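Hypothetical protein Atu3615 (Agrobacterium tumefaciens str. C58, PDB 1ZNP) is of unknown function but belongs to the DUF985 family of the cupin superfamily of beta-barrel proteins. Local coordinates at residues A[75-79]-A[101-107]. Numbering follows the deposited sequence.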
loop_
_atom_site.group_PDB
_atom_site.type_symbol
_atom_site.label_atom_id
_atom_site.label_comp_id
_atom_site.label_asym_id
_atom_site.label_seq_id
_atom_site.Cartn_x
_atom_site.Cartn_y
_atom_site.Cartn_z
ATOM N N LEU A 75 5.915 4.999 -2.568
ATOM C CA LEU A 75 4.958 6.082 -2.377
ATOM C C LEU A 75 4.376 5.951 -0.975
ATOM O O LEU A 75 3.848 4.901 -0.609
ATOM C CB LEU A 75 3.853 5.991 -3.429
ATOM C CG LEU A 75 2.907 7.183 -3.536
ATOM C CD1 LEU A 75 3.664 8.425 -3.917
ATOM C CD2 LEU A 75 1.864 6.896 -4.586
ATOM N N HIS A 76 4.489 7.018 -0.192
ATOM C CA HIS A 76 4.009 7.036 1.181
ATOM C C HIS A 76 2.800 7.945 1.320
ATOM O O HIS A 76 2.830 9.091 0.877
ATOM C CB HIS A 76 5.132 7.516 2.094
ATOM C CG HIS A 76 6.441 6.824 1.852
ATOM N ND1 HIS A 76 6.674 5.512 2.212
ATOM C CD2 HIS A 76 7.584 7.260 1.267
ATOM C CE1 HIS A 76 7.901 5.172 1.859
ATOM N NE2 HIS A 76 8.474 6.212 1.286
ATOM N N LEU A 77 1.736 7.427 1.930
ATOM C CA LEU A 77 0.514 8.192 2.128
ATOM C C LEU A 77 0.143 8.277 3.601
ATOM O O LEU A 77 0.263 7.300 4.341
ATOM C CB LEU A 77 -0.663 7.555 1.381
ATOM C CG LEU A 77 -0.528 7.215 -0.101
ATOM C CD1 LEU A 77 -1.937 7.089 -0.692
ATOM C CD2 LEU A 77 0.270 8.303 -0.829
ATOM N N SER A 78 -0.324 9.448 4.014
ATOM C CA SER A 78 -0.738 9.673 5.388
ATOM C C SER A 78 -1.919 10.621 5.363
ATOM O O SER A 78 -1.753 11.835 5.217
ATOM C CB SER A 78 0.406 10.277 6.195
ATOM O OG SER A 78 -0.001 10.467 7.539
ATOM N N GLN A 79 -3.115 10.063 5.505
ATOM C CA GLN A 79 -4.334 10.855 5.453
ATOM C C GLN A 79 -4.493 11.817 6.607
ATOM O O GLN A 79 -4.697 13.008 6.396
ATOM C CB GLN A 79 -5.560 9.944 5.388
ATOM C CG GLN A 79 -6.860 10.675 5.077
ATOM C CD GLN A 79 -6.806 11.422 3.745
ATOM O OE1 GLN A 79 -6.655 10.812 2.689
ATOM N NE2 GLN A 79 -6.919 12.752 3.797
ATOM N N VAL A 101 -1.594 4.122 -8.435
ATOM C CA VAL A 101 -1.970 4.269 -7.030
ATOM C C VAL A 101 -2.696 5.603 -6.826
ATOM O O VAL A 101 -2.271 6.657 -7.327
ATOM C CB VAL A 101 -0.745 4.159 -6.093
ATOM C CG1 VAL A 101 0.404 4.933 -6.661
ATOM C CG2 VAL A 101 -1.086 4.692 -4.723
ATOM N N ILE A 102 -3.797 5.525 -6.085
ATOM C CA ILE A 102 -4.662 6.657 -5.821
ATOM C C ILE A 102 -4.450 7.379 -4.510
ATOM O O ILE A 102 -4.838 6.881 -3.463
ATOM C CB ILE A 102 -6.141 6.233 -5.837
ATOM C CG1 ILE A 102 -6.512 5.696 -7.214
ATOM C CG2 ILE A 102 -7.023 7.398 -5.459
ATOM C CD1 ILE A 102 -5.954 4.331 -7.461
ATOM N N VAL A 103 -3.864 8.570 -4.565
ATOM C CA VAL A 103 -3.679 9.329 -3.352
ATOM C C VAL A 103 -4.965 10.130 -3.163
ATOM O O VAL A 103 -5.281 11.015 -3.961
ATOM C CB VAL A 103 -2.486 10.304 -3.455
ATOM C CG1 VAL A 103 -2.272 11.003 -2.109
ATOM C CG2 VAL A 103 -1.229 9.552 -3.889
ATOM N N PRO A 104 -5.744 9.808 -2.124
ATOM C CA PRO A 104 -6.986 10.542 -1.893
ATOM C C PRO A 104 -6.712 12.025 -1.620
ATOM O O PRO A 104 -5.583 12.411 -1.324
ATOM C CB PRO A 104 -7.608 9.802 -0.705
ATOM C CG PRO A 104 -6.435 9.271 0.016
ATOM C CD PRO A 104 -5.538 8.782 -1.090
ATOM N N ALA A 105 -7.752 12.844 -1.733
ATOM C CA ALA A 105 -7.642 14.285 -1.532
ATOM C C ALA A 105 -7.233 14.708 -0.123
ATOM O O ALA A 105 -7.645 14.112 0.870
ATOM C CB ALA A 105 -8.951 14.961 -1.917
ATOM N N ASN A 106 -6.414 15.752 -0.070
ATOM C CA ASN A 106 -5.898 16.313 1.167
ATOM C C ASN A 106 -5.096 15.329 2.005
ATOM O O ASN A 106 -4.904 15.544 3.196
ATOM C CB ASN A 106 -7.030 16.880 2.021
ATOM C CG ASN A 106 -6.522 17.830 3.093
ATOM O OD1 ASN A 106 -7.119 17.958 4.158
ATOM N ND2 ASN A 106 -5.420 18.507 2.808
ATOM N N CYS A 107 -4.623 14.249 1.389
ATOM C CA CYS A 107 -3.819 13.270 2.112
ATOM C C CYS A 107 -2.334 13.554 1.906
ATOM O O CYS A 107 -1.895 13.793 0.785
ATOM C CB CYS A 107 -4.134 11.865 1.607
ATOM S SG CYS A 107 -2.984 10.607 2.202
#
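L77 reaches from strand 73-78 into the bend where strand 97-103 gives way to a turn: its CD2 packs on CG2 of V103 at 3.6 Å, and its CD1 bridges V103 and P104, 4.0 Å from CD of the proline. With CG anti to the carbonyl carbon (chi1 -52°), both methyls are directed at V103 and P104. CB of L77 also lies 3.9 Å from SG of C107. One layer along, L75 meets V101 through CD2, which approaches both valine methyls and comes to 3.2 Å from CG1. The axes of the short segments 75-78 and 101-103 come no closer than 8.9 Å and are inclined at 35°, a spacing filled by side chains and too wide for backbone pairing. Beyond the strand end the two segments draw closer, to 4.2 Å between CA of Q79 and CA of C107. There the Q79 side chain, bent at chi2 (59°), turns its amide over the type II turn P104-C107: OE1 lies beside CG of P104 and, at a close 2.9 Å, against CB of C107, while NE2 donates a weak hydrogen bond of 3.3 Å to O of A105. W65 and F87 extend the apolar cluster: W65 touches L75, V101 and V103, whereas F87 touches L77 and V101. Strand 73-78 is itself held by backbone hydrogen bonds between L75 and F87 and between S78 and W108. Such apolar filling between facing strands is consistent with the interior of a cupin barrel. The chemistry therefore implies cohesion by buried aliphatic packing, with a weak hydrogen bond from the Q79 amide at the more exposed turn.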